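Long-range contacts in beta-galactosidase (Trichoderma reesei, PDB 3OG2), which probably hydrolyses terminal non-reducing beta-D-galactose residues of beta-D-galactosides, as a glycoside hydrolase of family 35 with a TIM-barrel domain: residues 44-49 with 321-326; 499-504 with 523-528; 599-604 with 623-628; 679-684 with 706-711; 387-392 with 421-426. One frame throughout, in Å; residues are numbered along the deposited sequence. Where two conformers were deposited one is given.

Interaction 1. Residues 44-49 with 321-326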
# COMPACT_ATOMS: atom_id res chain seq x y z
N SER A 44 -9.38 2.48 8.96
CA SER A 44 -8.41 3.19 8.14
C SER A 44 -7.70 2.28 7.18
O SER A 44 -7.52 1.10 7.52
CB SER A 44 -7.40 3.83 9.13
OG SER A 44 -6.38 4.54 8.41
N GLY A 45 -7.28 2.84 6.07
CA GLY A 45 -6.49 2.09 5.11
C GLY A 45 -5.15 2.78 4.88
O GLY A 45 -5.14 4.00 4.73
N GLU A 46 -4.08 2.05 4.71
CA GLU A 46 -2.78 2.64 4.47
C GLU A 46 -2.58 2.93 2.96
O GLU A 46 -2.83 2.03 2.14
CB GLU A 46 -1.66 1.67 4.89
CG GLU A 46 -0.32 2.34 4.91
CD GLU A 46 0.06 3.05 6.18
OE1 GLU A 46 -0.72 3.08 7.18
OE2 GLU A 46 1.19 3.63 6.21
N VAL A 47 -2.14 4.16 2.69
CA VAL A 47 -1.83 4.65 1.33
C VAL A 47 -0.57 5.49 1.42
O VAL A 47 -0.50 6.32 2.32
CB VAL A 47 -2.97 5.50 0.76
CG1 VAL A 47 -2.60 6.08 -0.61
CG2 VAL A 47 -4.28 4.72 0.69
N HIS A 48 0.37 5.30 0.52
CA HIS A 48 1.63 6.06 0.61
C HIS A 48 1.69 7.00 -0.57
O HIS A 48 1.81 6.56 -1.70
CB HIS A 48 2.84 5.15 0.57
CG HIS A 48 2.88 4.27 1.81
ND1 HIS A 48 3.67 3.19 1.91
CD2 HIS A 48 2.19 4.44 2.98
CE1 HIS A 48 3.45 2.66 3.14
NE2 HIS A 48 2.56 3.39 3.79
N PRO A 49 1.55 8.32 -0.36
CA PRO A 49 1.43 9.25 -1.49
C PRO A 49 2.62 9.16 -2.42
O PRO A 49 2.47 9.32 -3.64
CB PRO A 49 1.31 10.63 -0.83
CG PRO A 49 1.65 10.46 0.59
CD PRO A 49 1.39 9.00 0.95
N ILE A 321 -5.48 -0.84 8.13
CA ILE A 321 -5.07 -1.98 7.31
C ILE A 321 -3.89 -1.63 6.44
O ILE A 321 -3.96 -0.76 5.57
CB ILE A 321 -6.26 -2.43 6.42
CG1 ILE A 321 -7.53 -2.77 7.24
CG2 ILE A 321 -5.85 -3.60 5.50
CD1 ILE A 321 -7.24 -3.73 8.41
N TYR A 322 -2.73 -2.29 6.73
CA TYR A 322 -1.45 -2.01 6.04
C TYR A 322 -1.24 -3.18 5.09
O TYR A 322 -1.01 -4.29 5.62
CB TYR A 322 -0.33 -1.90 7.10
CG TYR A 322 0.97 -1.47 6.45
CD1 TYR A 322 1.73 -2.30 5.64
CD2 TYR A 322 1.48 -0.17 6.64
CE1 TYR A 322 2.90 -1.91 5.06
CE2 TYR A 322 2.67 0.27 6.06
CZ TYR A 322 3.37 -0.61 5.27
OH TYR A 322 4.52 -0.19 4.64
N MET A 323 -1.12 -3.04 3.78
CA MET A 323 -1.52 -1.87 2.98
C MET A 323 -2.99 -2.03 2.55
O MET A 323 -3.49 -3.16 2.45
CB MET A 323 -0.70 -1.83 1.69
CG MET A 323 0.81 -1.60 1.90
SD MET A 323 1.18 -0.07 2.77
CE MET A 323 0.75 1.16 1.53
N THR A 324 -3.63 -0.92 2.23
CA THR A 324 -4.91 -0.97 1.52
C THR A 324 -4.71 -0.70 0.04
O THR A 324 -5.30 -1.40 -0.77
CB THR A 324 -5.90 -0.02 2.20
OG1 THR A 324 -6.15 -0.53 3.54
CG2 THR A 324 -7.25 0.01 1.50
N PHE A 325 -3.88 0.27 -0.31
CA PHE A 325 -3.42 0.45 -1.68
C PHE A 325 -1.89 0.56 -1.59
O PHE A 325 -1.43 1.48 -0.87
CB PHE A 325 -4.03 1.70 -2.34
CG PHE A 325 -3.28 2.06 -3.62
CD1 PHE A 325 -3.40 1.27 -4.75
CD2 PHE A 325 -2.45 3.19 -3.63
CE1 PHE A 325 -2.70 1.60 -5.91
CE2 PHE A 325 -1.76 3.50 -4.80
CZ PHE A 325 -1.90 2.72 -5.93
N GLY A 326 -1.13 -0.28 -2.26
CA GLY A 326 0.30 -0.30 -2.14
C GLY A 326 1.02 0.58 -3.13
O GLY A 326 2.01 1.24 -2.80
O HOH W 1 0.45 3.30 -1.41
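H48 and M323 cross at about a right angle where the TIM barrel closes, its first strand, 38-47, running parallel to its last, 318-321. M323 CE sits over the middle of the imidazole, 3.5 Å from the ring centroid, as a CH-pi contact. M323 is folded twice, SD bent back at chi2 and CE at chi3 (-70°). SD thus rests over the centre of the Y322 ring while CE reaches H48, and one thioether spans two rings. The Y322 and H48 ring planes are 60° apart. Y322 OH comes up at the imidazole edge and touches H48 CE1 at 3.4 Å; its hydrogen bond is to Y342 OH. H48 NE2 gives a 2.8 Å hydrogen bond to the anti lone pair of E46 OE2, and E46 OE2 lies in the imidazole plane. This bond and that of H48 ND1 to R51 should fix the ring's rotation. The E46 carboxylate is turned 41° from the tyrosine ring; a salt bridge to R114 and hydrogen bonds to S74 and N320 hold it. Y76 and E122, which bind galactose, lie next to H48 and Y322, so these side chains probably back the sugar pocket. A cis peptide precedes M323, and beyond it E46 O accepts from T324 N (3.1 Å) and F325 N (3.2 Å). I321 O is gripped twice, by E46 N and T324 OG1 from opposite faces of its plane.

Interaction 2. Residues 499-504 with 523-528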
# COMPACT_ATOMS: atom_id res chain seq x y z
N ASN A 499 -41.77 -5.66 18.59
CA ASN A 499 -43.00 -5.15 17.94
C ASN A 499 -42.79 -3.95 17.03
O ASN A 499 -42.54 -2.83 17.47
CB ASN A 499 -43.98 -4.74 19.05
CG ASN A 499 -45.26 -4.20 18.46
OD1 ASN A 499 -45.54 -4.13 17.26
ND2 ASN A 499 -46.09 -3.81 19.43
N PRO A 500 -42.80 -4.24 15.73
CA PRO A 500 -42.52 -3.18 14.75
C PRO A 500 -43.75 -2.45 14.25
O PRO A 500 -43.68 -1.66 13.28
CB PRO A 500 -41.90 -4.01 13.60
CG PRO A 500 -42.67 -5.31 13.62
CD PRO A 500 -42.93 -5.56 15.10
N PHE A 501 -44.90 -2.67 14.86
CA PHE A 501 -46.18 -2.23 14.28
C PHE A 501 -46.77 -1.01 14.93
O PHE A 501 -47.87 -0.61 14.57
CB PHE A 501 -47.22 -3.38 14.41
CG PHE A 501 -46.74 -4.58 13.61
CD1 PHE A 501 -46.49 -4.46 12.23
CD2 PHE A 501 -46.54 -5.78 14.29
CE1 PHE A 501 -46.02 -5.57 11.49
CE2 PHE A 501 -46.10 -6.86 13.55
CZ PHE A 501 -45.86 -6.75 12.19
N GLY A 502 -46.05 -0.45 15.89
CA GLY A 502 -46.52 0.72 16.61
C GLY A 502 -47.63 0.38 17.59
O GLY A 502 -47.62 -0.65 18.26
N SER A 503 -48.62 1.28 17.68
CA SER A 503 -49.80 0.98 18.45
C SER A 503 -50.72 0.06 17.67
O SER A 503 -51.88 -0.11 18.05
CB SER A 503 -50.52 2.31 18.75
OG SER A 503 -50.60 3.05 17.52
N SER A 504 -50.31 -0.52 16.54
CA SER A 504 -51.34 -1.24 15.79
C SER A 504 -51.47 -2.70 16.21
O SER A 504 -50.50 -3.45 16.27
CB SER A 504 -51.09 -1.24 14.27
OG SER A 504 -52.10 -2.05 13.67
N SER A 523 -47.15 -13.65 20.81
CA SER A 523 -48.28 -12.88 21.33
C SER A 523 -47.92 -11.43 21.60
O SER A 523 -48.77 -10.55 21.43
CB SER A 523 -48.83 -13.56 22.60
OG SER A 523 -47.76 -14.37 23.09
N ASN A 524 -46.67 -11.18 22.02
CA ASN A 524 -46.26 -9.80 22.24
C ASN A 524 -45.82 -9.09 20.97
O ASN A 524 -45.29 -7.96 20.98
CB ASN A 524 -45.12 -9.79 23.26
CG ASN A 524 -43.85 -10.46 22.77
OD1 ASN A 524 -43.51 -10.52 21.60
ND2 ASN A 524 -43.13 -11.03 23.75
N LEU A 525 -45.98 -9.75 19.83
CA LEU A 525 -45.76 -9.09 18.55
C LEU A 525 -44.28 -8.95 18.26
O LEU A 525 -43.93 -8.16 17.39
CB LEU A 525 -46.44 -7.71 18.45
CG LEU A 525 -47.97 -7.78 18.29
CD1 LEU A 525 -48.57 -6.44 17.87
CD2 LEU A 525 -48.33 -8.88 17.31
N THR A 526 -43.44 -9.73 18.94
CA THR A 526 -42.11 -9.94 18.37
C THR A 526 -42.21 -10.80 17.12
O THR A 526 -42.79 -11.89 17.12
CB THR A 526 -41.21 -10.64 19.38
OG1 THR A 526 -41.04 -9.73 20.46
CG2 THR A 526 -39.83 -10.90 18.78
N VAL A 527 -41.65 -10.34 16.02
CA VAL A 527 -41.73 -11.05 14.76
C VAL A 527 -40.43 -11.83 14.55
O VAL A 527 -39.33 -11.24 14.57
CB VAL A 527 -41.97 -10.02 13.63
CG1 VAL A 527 -42.12 -10.83 12.34
CG2 VAL A 527 -43.18 -9.10 13.85
N VAL A 528 -40.51 -13.12 14.35
CA VAL A 528 -39.36 -13.96 14.15
C VAL A 528 -39.35 -14.45 12.70
O VAL A 528 -40.35 -14.97 12.21
CB VAL A 528 -39.36 -15.16 15.13
CG1 VAL A 528 -38.10 -15.98 14.95
CG2 VAL A 528 -39.55 -14.66 16.56
O HOH W 2 -42.26 -7.38 20.93
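N524 meets N499 through its backbone, with N524 O 4.0 Å from N499 CB. A water links them: it accepts from N499 N and donates to N524 O and to T526 OG1. N524 OD1 turns to its own loop and accepts from T526 N in an Asx turn, and from the hydroxyls of T526 and T522. L525 follows, side by side with N499 and pointing the same way. N499 CG, anti to its backbone N (chi1 179°), lies 3.7 Å from L525 CB. L525 CD1 reaches the edge of the F501 ring, 4.2 Å from F501 CD2. L525 O receives a CA-H...O contact from N499 CA at 3.2 Å. N499 OD1 takes F501 N at 2.9 Å, a second Asx turn, with the donor above the amide plane. An alanine in place of N499 would probably leave F501 N without this acceptor and open a gap beside L525 CB and CD1. T526 faces away and joins mainly through the water. V527 CG2 lies 3.7 Å from F501 CE2 and 3.8 Å from P500 CD, while P500 CG covers the centre of one F501 face. Two loops thus meet at one edge of the antiparallel sheet of the second domain, where strands 492-497, 527-532 and 518-521 are neighbours. One closes a type II' turn from F501 to S504, and the other connects the hairpin 518-521/527-532.

Interaction 3. Residues 599-604 with 623-628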
# COMPACT_ATOMS: atom_id res chain seq x y z
N ALA A 599 -32.88 16.21 -8.40
CA ALA A 599 -32.11 15.12 -9.05
C ALA A 599 -31.09 14.49 -8.11
O ALA A 599 -30.36 15.16 -7.40
CB ALA A 599 -31.45 15.67 -10.29
N LEU A 600 -31.05 13.17 -8.14
CA LEU A 600 -29.98 12.42 -7.50
C LEU A 600 -28.95 12.06 -8.56
O LEU A 600 -29.29 11.42 -9.56
CB LEU A 600 -30.54 11.14 -6.91
CG LEU A 600 -29.50 10.16 -6.31
CD1 LEU A 600 -28.88 10.74 -5.06
CD2 LEU A 600 -30.10 8.80 -6.01
N SER A 601 -27.70 12.48 -8.35
CA SER A 601 -26.62 12.26 -9.30
C SER A 601 -25.67 11.24 -8.71
O SER A 601 -25.20 11.46 -7.58
CB SER A 601 -25.92 13.61 -9.51
OG SER A 601 -24.85 13.54 -10.43
N VAL A 602 -25.36 10.18 -9.39
CA VAL A 602 -24.49 9.13 -8.91
C VAL A 602 -23.22 9.11 -9.79
O VAL A 602 -23.36 9.12 -11.01
CB VAL A 602 -25.22 7.78 -9.02
CG1 VAL A 602 -24.34 6.66 -8.46
CG2 VAL A 602 -26.58 7.82 -8.32
N GLN A 603 -22.08 9.00 -9.15
CA GLN A 603 -20.86 8.71 -9.89
C GLN A 603 -20.48 7.26 -9.65
O GLN A 603 -20.39 6.87 -8.48
CB GLN A 603 -19.73 9.66 -9.42
CG GLN A 603 -20.02 11.13 -9.74
CD GLN A 603 -20.15 11.43 -11.23
OE1 GLN A 603 -21.18 12.03 -11.65
NE2 GLN A 603 -19.14 11.07 -12.03
N ALA A 604 -20.27 6.51 -10.71
CA ALA A 604 -20.12 5.07 -10.60
C ALA A 604 -19.14 4.53 -11.66
O ALA A 604 -18.99 5.20 -12.69
CB ALA A 604 -21.46 4.41 -10.82
N LYS A 623 -35.63 12.72 -10.18
CA LYS A 623 -34.78 12.52 -11.36
C LYS A 623 -33.50 11.80 -10.94
O LYS A 623 -33.03 11.97 -9.80
CB LYS A 623 -34.47 13.87 -12.03
CG LYS A 623 -35.75 14.47 -12.69
CD LYS A 623 -35.34 15.84 -13.22
CE LYS A 623 -36.56 16.60 -13.77
NZ LYS A 623 -36.40 16.97 -15.20
N LEU A 624 -32.99 11.03 -11.87
CA LEU A 624 -31.75 10.27 -11.69
C LEU A 624 -30.73 10.61 -12.76
O LEU A 624 -31.08 10.75 -13.93
CB LEU A 624 -32.10 8.78 -11.72
CG LEU A 624 -30.89 7.88 -11.50
CD1 LEU A 624 -30.33 8.02 -10.07
CD2 LEU A 624 -31.30 6.45 -11.80
N ALA A 625 -29.48 10.73 -12.36
CA ALA A 625 -28.41 10.79 -13.35
C ALA A 625 -27.29 9.85 -12.91
O ALA A 625 -27.05 9.73 -11.69
CB ALA A 625 -27.84 12.21 -13.49
N VAL A 626 -26.61 9.25 -13.87
CA VAL A 626 -25.44 8.39 -13.60
C VAL A 626 -24.28 8.95 -14.45
O VAL A 626 -24.45 9.06 -15.65
CB VAL A 626 -25.71 6.90 -13.86
CG1 VAL A 626 -24.45 6.06 -13.71
CG2 VAL A 626 -26.82 6.38 -12.91
N ASN A 627 -23.20 9.33 -13.84
CA ASN A 627 -22.02 9.86 -14.56
C ASN A 627 -22.42 10.96 -15.52
O ASN A 627 -21.99 11.03 -16.65
CB ASN A 627 -21.26 8.76 -15.29
CG ASN A 627 -20.72 7.75 -14.28
OD1 ASN A 627 -20.64 8.00 -13.10
ND2 ASN A 627 -20.33 6.57 -14.79
N GLY A 628 -23.29 11.82 -14.99
CA GLY A 628 -23.65 13.03 -15.73
C GLY A 628 -24.73 12.81 -16.76
O GLY A 628 -25.05 13.77 -17.47
O HOH W 3 -24.31 11.77 -12.34
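N627 sets the edge of its side-chain amide against the backbone of A604. N627 OD1 accepts from A604 N at 2.8 Å, with the donor in the amide plane on a lone pair. N627 ND2 donates to A604 O at 2.8 Å, and that oxygen is only 9° out of the amide plane. The two bonds hold the amide edge-on to A604 and should fix its rotation. N627 CG is anti to the carbonyl carbon (chi1 -63°), which places it for the amide to reach A604. The other flat group, the amide of Q603, meets N627 at a slant, the two planes 45° apart, so they do not stack. Q603 OE1 lies 3.7 Å from N627 CA, and Q603 NE2 is bonded to G984 O. Before N627 the strands form a regular parallel ladder. L600 N bonds to K623 O, A625 N to L600 O, V602 N to A625 O, and N627 N to V602 O. The chain then turns back at N627-G628 into strand 629-635, with backbone angles that fit a type I' turn. An alanine in place of N627 would probably leave A604 N and A604 O without these partners. L600, V602, L624 and V626 line the buried face, where L624 CD1 stands 4.1 Å from both L600 CD2 and V602 CG2. On the other face A599 CB and K623 CB touch at 3.9 Å. The pair is the one parallel step in an otherwise antiparallel sheet. Strand 589-596 flanks 599-605 and strand 629-635 flanks 623-626, while L624 also packs on strand 641-643.

Interaction 4. Residues 679-684 with 706-711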
# COMPACT_ATOMS: atom_id res chain seq x y z
N ARG A 679 36.15 14.29 -15.95
CA ARG A 679 35.09 14.96 -15.18
C ARG A 679 34.59 14.16 -14.00
O ARG A 679 33.82 14.64 -13.17
CB ARG A 679 33.89 15.24 -16.10
CG ARG A 679 34.26 16.24 -17.21
CD ARG A 679 33.19 16.21 -18.27
NE ARG A 679 33.43 17.13 -19.39
CZ ARG A 679 34.10 16.82 -20.49
NH1 ARG A 679 34.67 15.63 -20.63
NH2 ARG A 679 34.19 17.73 -21.45
N TRP A 680 35.02 12.89 -13.92
CA TRP A 680 34.48 12.03 -12.87
C TRP A 680 35.02 12.44 -11.49
O TRP A 680 36.19 12.79 -11.33
CB TRP A 680 34.90 10.57 -13.08
CG TRP A 680 34.16 9.86 -14.19
CD1 TRP A 680 33.84 10.34 -15.45
CD2 TRP A 680 33.64 8.54 -14.10
NE1 TRP A 680 33.15 9.34 -16.13
CE2 TRP A 680 33.01 8.24 -15.33
CE3 TRP A 680 33.65 7.57 -13.08
CZ2 TRP A 680 32.39 7.01 -15.57
CZ3 TRP A 680 33.04 6.36 -13.32
CH2 TRP A 680 32.42 6.08 -14.56
N PRO A 681 34.18 12.32 -10.47
CA PRO A 681 34.65 12.48 -9.09
C PRO A 681 35.77 11.54 -8.73
O PRO A 681 35.77 10.34 -9.08
CB PRO A 681 33.40 12.13 -8.24
CG PRO A 681 32.28 12.56 -9.17
CD PRO A 681 32.73 12.05 -10.52
N LEU A 682 36.78 12.05 -8.02
CA LEU A 682 37.85 11.22 -7.54
C LEU A 682 37.41 10.49 -6.29
O LEU A 682 36.79 11.08 -5.38
CB LEU A 682 39.07 12.08 -7.17
CG LEU A 682 39.63 12.94 -8.30
CD1 LEU A 682 40.90 13.64 -7.79
CD2 LEU A 682 39.86 12.08 -9.54
N ALA A 683 37.71 9.21 -6.18
CA ALA A 683 37.42 8.45 -4.95
C ALA A 683 38.68 8.53 -4.11
O ALA A 683 39.45 7.56 -4.14
CB ALA A 683 37.06 6.99 -5.25
N ASN A 684 38.89 9.68 -3.48
CA ASN A 684 40.18 9.90 -2.85
C ASN A 684 40.02 10.19 -1.36
O ASN A 684 40.98 10.67 -0.71
CB ASN A 684 40.93 11.04 -3.53
CG ASN A 684 40.16 12.36 -3.49
OD1 ASN A 684 39.05 12.45 -2.94
ND2 ASN A 684 40.78 13.37 -4.07
N TYR A 706 30.30 9.83 -1.13
CA TYR A 706 30.51 10.84 -2.16
C TYR A 706 29.19 11.42 -2.65
O TYR A 706 29.16 12.15 -3.66
CB TYR A 706 31.26 10.18 -3.33
CG TYR A 706 32.63 9.67 -2.92
CD1 TYR A 706 32.77 8.38 -2.42
CD2 TYR A 706 33.74 10.47 -3.04
CE1 TYR A 706 34.02 7.89 -2.05
CE2 TYR A 706 35.02 9.98 -2.66
CZ TYR A 706 35.15 8.70 -2.19
OH TYR A 706 36.40 8.25 -1.82
N GLY A 707 28.09 11.12 -1.92
CA GLY A 707 26.82 11.73 -2.30
C GLY A 707 25.96 10.93 -3.25
O GLY A 707 24.96 11.50 -3.75
N PHE A 708 26.31 9.66 -3.52
CA PHE A 708 25.59 8.84 -4.47
C PHE A 708 24.78 7.79 -3.71
O PHE A 708 25.40 6.86 -3.16
CB PHE A 708 26.57 8.14 -5.44
CG PHE A 708 27.39 9.16 -6.22
CD1 PHE A 708 26.79 10.07 -7.07
CD2 PHE A 708 28.78 9.15 -6.07
CE1 PHE A 708 27.57 10.95 -7.78
CE2 PHE A 708 29.58 10.04 -6.73
CZ PHE A 708 28.95 10.95 -7.60
N HIS A 709 23.46 7.93 -3.71
CA HIS A 709 22.61 7.09 -2.86
C HIS A 709 21.65 6.20 -3.64
O HIS A 709 20.92 5.42 -2.99
CB HIS A 709 21.74 7.99 -1.92
CG HIS A 709 22.63 8.98 -1.22
ND1 HIS A 709 23.75 8.57 -0.48
CD2 HIS A 709 22.57 10.33 -1.25
CE1 HIS A 709 24.32 9.69 -0.03
NE2 HIS A 709 23.63 10.76 -0.47
N ALA A 710 21.60 6.34 -4.95
CA ALA A 710 20.52 5.78 -5.74
C ALA A 710 21.07 5.03 -6.97
O ALA A 710 21.89 5.55 -7.74
CB ALA A 710 19.61 6.88 -6.27
N GLY A 711 20.53 3.84 -7.22
CA GLY A 711 20.78 3.15 -8.48
C GLY A 711 22.20 2.70 -8.67
O GLY A 711 23.01 2.50 -7.73
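Y706 lays the end of its ring against the backbone of A683. Its CB already points toward 679-684. Its CG is anti to the carbonyl carbon (chi1 -62°), and chi2 of 89° sets the ring plane perpendicular to the plane of CA, CB and CG. Y706 OH lies 3.2 Å from A683 C, and Y706 CE2 is 3.4 Å from L682 O. The methyl of A683 completes the seat, with A683 CB 4.0 Å from Y706 CZ. A683 is the centre of an inverse gamma turn, closed by a weak bond from N684 N to L682 O; both atoms lie near the tyrosine. F708 CG is likewise anti to the carbonyl carbon, and the F708 ring meets P681 rim first: P681 CG lies near the ring plane, 4.0 Å from F708 CZ. One face of the F708 ring carries Y706 O, set toward the rim. Around the contact, strand 820-824 bonds to the backbones of P681 and A683, and L823 of that strand touches Y706. F708 leans on L713. Both segments lie in the same long connection between strands 663-666 and 713-720. The touch between them is mainly van der Waals, with little polar content of its own. The tyrosine hydroxyl finds its hydrogen bonds just outside, with S700 O and L685 N, and these probably fix the ring where A683 packs on it.

Interaction 5. Residues 387-392 with 421-426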
# COMPACT_ATOMS: atom_id res chain seq x y z
N VAL A 387 -20.04 -22.12 26.00
CA VAL A 387 -20.80 -21.27 26.91
C VAL A 387 -22.00 -20.61 26.22
O VAL A 387 -23.12 -20.60 26.73
CB VAL A 387 -19.90 -20.15 27.50
CG1 VAL A 387 -20.68 -19.10 28.26
CG2 VAL A 387 -18.87 -20.76 28.41
N TYR A 388 -21.77 -20.06 25.06
CA TYR A 388 -22.81 -19.40 24.26
C TYR A 388 -23.29 -20.35 23.17
O TYR A 388 -24.13 -19.93 22.37
CB TYR A 388 -22.30 -18.08 23.65
CG TYR A 388 -22.03 -17.05 24.73
CD1 TYR A 388 -23.10 -16.30 25.27
CD2 TYR A 388 -20.76 -16.84 25.26
CE1 TYR A 388 -22.88 -15.38 26.26
CE2 TYR A 388 -20.52 -15.90 26.25
CZ TYR A 388 -21.59 -15.19 26.74
OH TYR A 388 -21.33 -14.26 27.71
N SER A 389 -22.79 -21.57 23.15
CA SER A 389 -23.33 -22.63 22.30
C SER A 389 -23.07 -23.95 23.01
O SER A 389 -22.10 -24.05 23.77
CB SER A 389 -22.64 -22.57 20.94
OG SER A 389 -22.97 -23.66 20.13
N ASP A 390 -23.89 -24.93 22.76
CA ASP A 390 -23.64 -26.27 23.33
C ASP A 390 -22.44 -26.87 22.63
O ASP A 390 -21.66 -27.65 23.17
CB ASP A 390 -24.90 -27.09 23.15
CG ASP A 390 -24.83 -28.46 23.76
OD1 ASP A 390 -24.38 -28.62 24.93
OD2 ASP A 390 -25.20 -29.42 23.07
N SER A 391 -22.26 -26.52 21.35
CA SER A 391 -21.14 -26.91 20.53
C SER A 391 -19.79 -26.54 21.11
O SER A 391 -19.64 -25.36 21.39
CB SER A 391 -21.17 -26.13 19.20
OG SER A 391 -22.15 -26.64 18.32
N GLN A 392 -18.84 -27.44 21.23
CA GLN A 392 -17.46 -27.17 21.56
C GLN A 392 -16.59 -26.93 20.33
O GLN A 392 -15.41 -26.65 20.50
CB GLN A 392 -16.94 -28.40 22.33
CG GLN A 392 -17.88 -28.77 23.47
CD GLN A 392 -18.30 -27.49 24.18
OE1 GLN A 392 -19.33 -26.90 23.85
NE2 GLN A 392 -17.45 -27.10 25.14
N ALA A 421 -19.18 -26.49 10.26
CA ALA A 421 -19.76 -26.78 11.55
C ALA A 421 -21.22 -26.40 11.59
O ALA A 421 -21.59 -25.35 11.09
CB ALA A 421 -18.99 -25.96 12.59
N SER A 422 -22.05 -27.25 12.15
CA SER A 422 -23.44 -26.97 12.47
C SER A 422 -23.56 -26.64 13.93
O SER A 422 -22.96 -27.31 14.77
CB SER A 422 -24.28 -28.23 12.22
OG SER A 422 -24.19 -28.56 10.82
N TYR A 423 -24.31 -25.59 14.28
CA TYR A 423 -24.38 -25.17 15.66
C TYR A 423 -25.67 -24.41 15.92
O TYR A 423 -26.40 -24.04 14.98
CB TYR A 423 -23.14 -24.31 15.99
CG TYR A 423 -23.09 -22.94 15.38
CD1 TYR A 423 -22.73 -22.80 14.04
CD2 TYR A 423 -23.39 -21.78 16.10
CE1 TYR A 423 -22.67 -21.53 13.44
CE2 TYR A 423 -23.33 -20.51 15.52
CZ TYR A 423 -22.96 -20.41 14.18
OH TYR A 423 -22.94 -19.15 13.61
N THR A 424 -25.91 -24.18 17.21
CA THR A 424 -26.91 -23.26 17.67
C THR A 424 -26.24 -22.37 18.71
O THR A 424 -25.15 -22.70 19.18
CB THR A 424 -28.14 -23.97 18.28
OG1 THR A 424 -27.66 -24.63 19.43
CG2 THR A 424 -28.75 -24.99 17.30
N VAL A 425 -26.90 -21.25 19.04
CA VAL A 425 -26.33 -20.38 20.10
C VAL A 425 -27.37 -20.16 21.17
O VAL A 425 -28.58 -20.28 20.96
CB VAL A 425 -25.82 -19.01 19.56
CG1 VAL A 425 -24.61 -19.24 18.67
CG2 VAL A 425 -26.92 -18.33 18.80
N LYS A 426 -26.91 -19.82 22.36
CA LYS A 426 -27.78 -19.44 23.47
C LYS A 426 -27.27 -18.07 23.92
O LYS A 426 -26.14 -17.99 24.46
CB LYS A 426 -27.75 -20.49 24.60
CG LYS A 426 -28.68 -20.08 25.72
CD LYS A 426 -28.85 -21.15 26.79
CE LYS A 426 -30.26 -20.95 27.35
NZ LYS A 426 -31.07 -19.94 26.57
O HOH W 4 -24.61 -25.75 19.50
O HOH W 5 -26.48 -24.11 21.82
O HOH W 6 -23.73 -29.24 16.61
O HOH W 7 -20.35 -27.22 15.80
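K426 N donates to Y388 O at 2.8 Å, a nearly straight bond at 167° although the donor stands above the carbonyl plane. The second direct bond runs from S389 OG to T424 O, 2.6 Å long. S389 has two conformers, so this bond may hold only part of the time. In the one described, OG is anti to the backbone N (chi1 172°), which lets the hydroxyl meet the carbonyl head-on. Waters come next. One accepts from both S391 N and T424 N and, in the conformer described, donates to S389 OG. Another accepts from D390 N and is bonded to T424 OG1. Together they tie the loop at 389-391 to the break in strand 421-427. The backbones run roughly antiparallel, 151° apart. V425 CA meets Y388 O at 3.2 Å in a CA-H...O contact. The ring of Y388 presents its edge, Y388 CD1 lying 3.6 Å from K426 O. S391 OG touches Y423 CB at 3.4 Å, though S391 too has two conformers. Y423 OH is bonded to H453. Strand 421-427 is the middle of a three-stranded antiparallel sheet, between 434-436 and 443-445. The loop 387-392 leads into strand 394-400 of the larger eight-stranded sheet, where Y388 touches I396 and P398, and I394 touches both S389 and Y423.

Overall arrangement
Interaction 1 lies about 4 Å from the centre of the chain and is the one contact next to the galactose-binding residues: H48 is about 3 Å from Y76 and Y322 about 4 Å from E122, side chain to side chain. The other four lie away from the annotated sites, in the all-beta parts that follow the barrel. Interactions 5 and 2 share the second domain, with centres 28 Å apart and nearest atoms about 12 Å apart. Interaction 3 is 29 Å from interaction 1 between centres, and interaction 4 is 35 Å from it. Interactions 2 and 4 lie on opposite sides of the chain's centre, 81 Å apart. None of the five touches another.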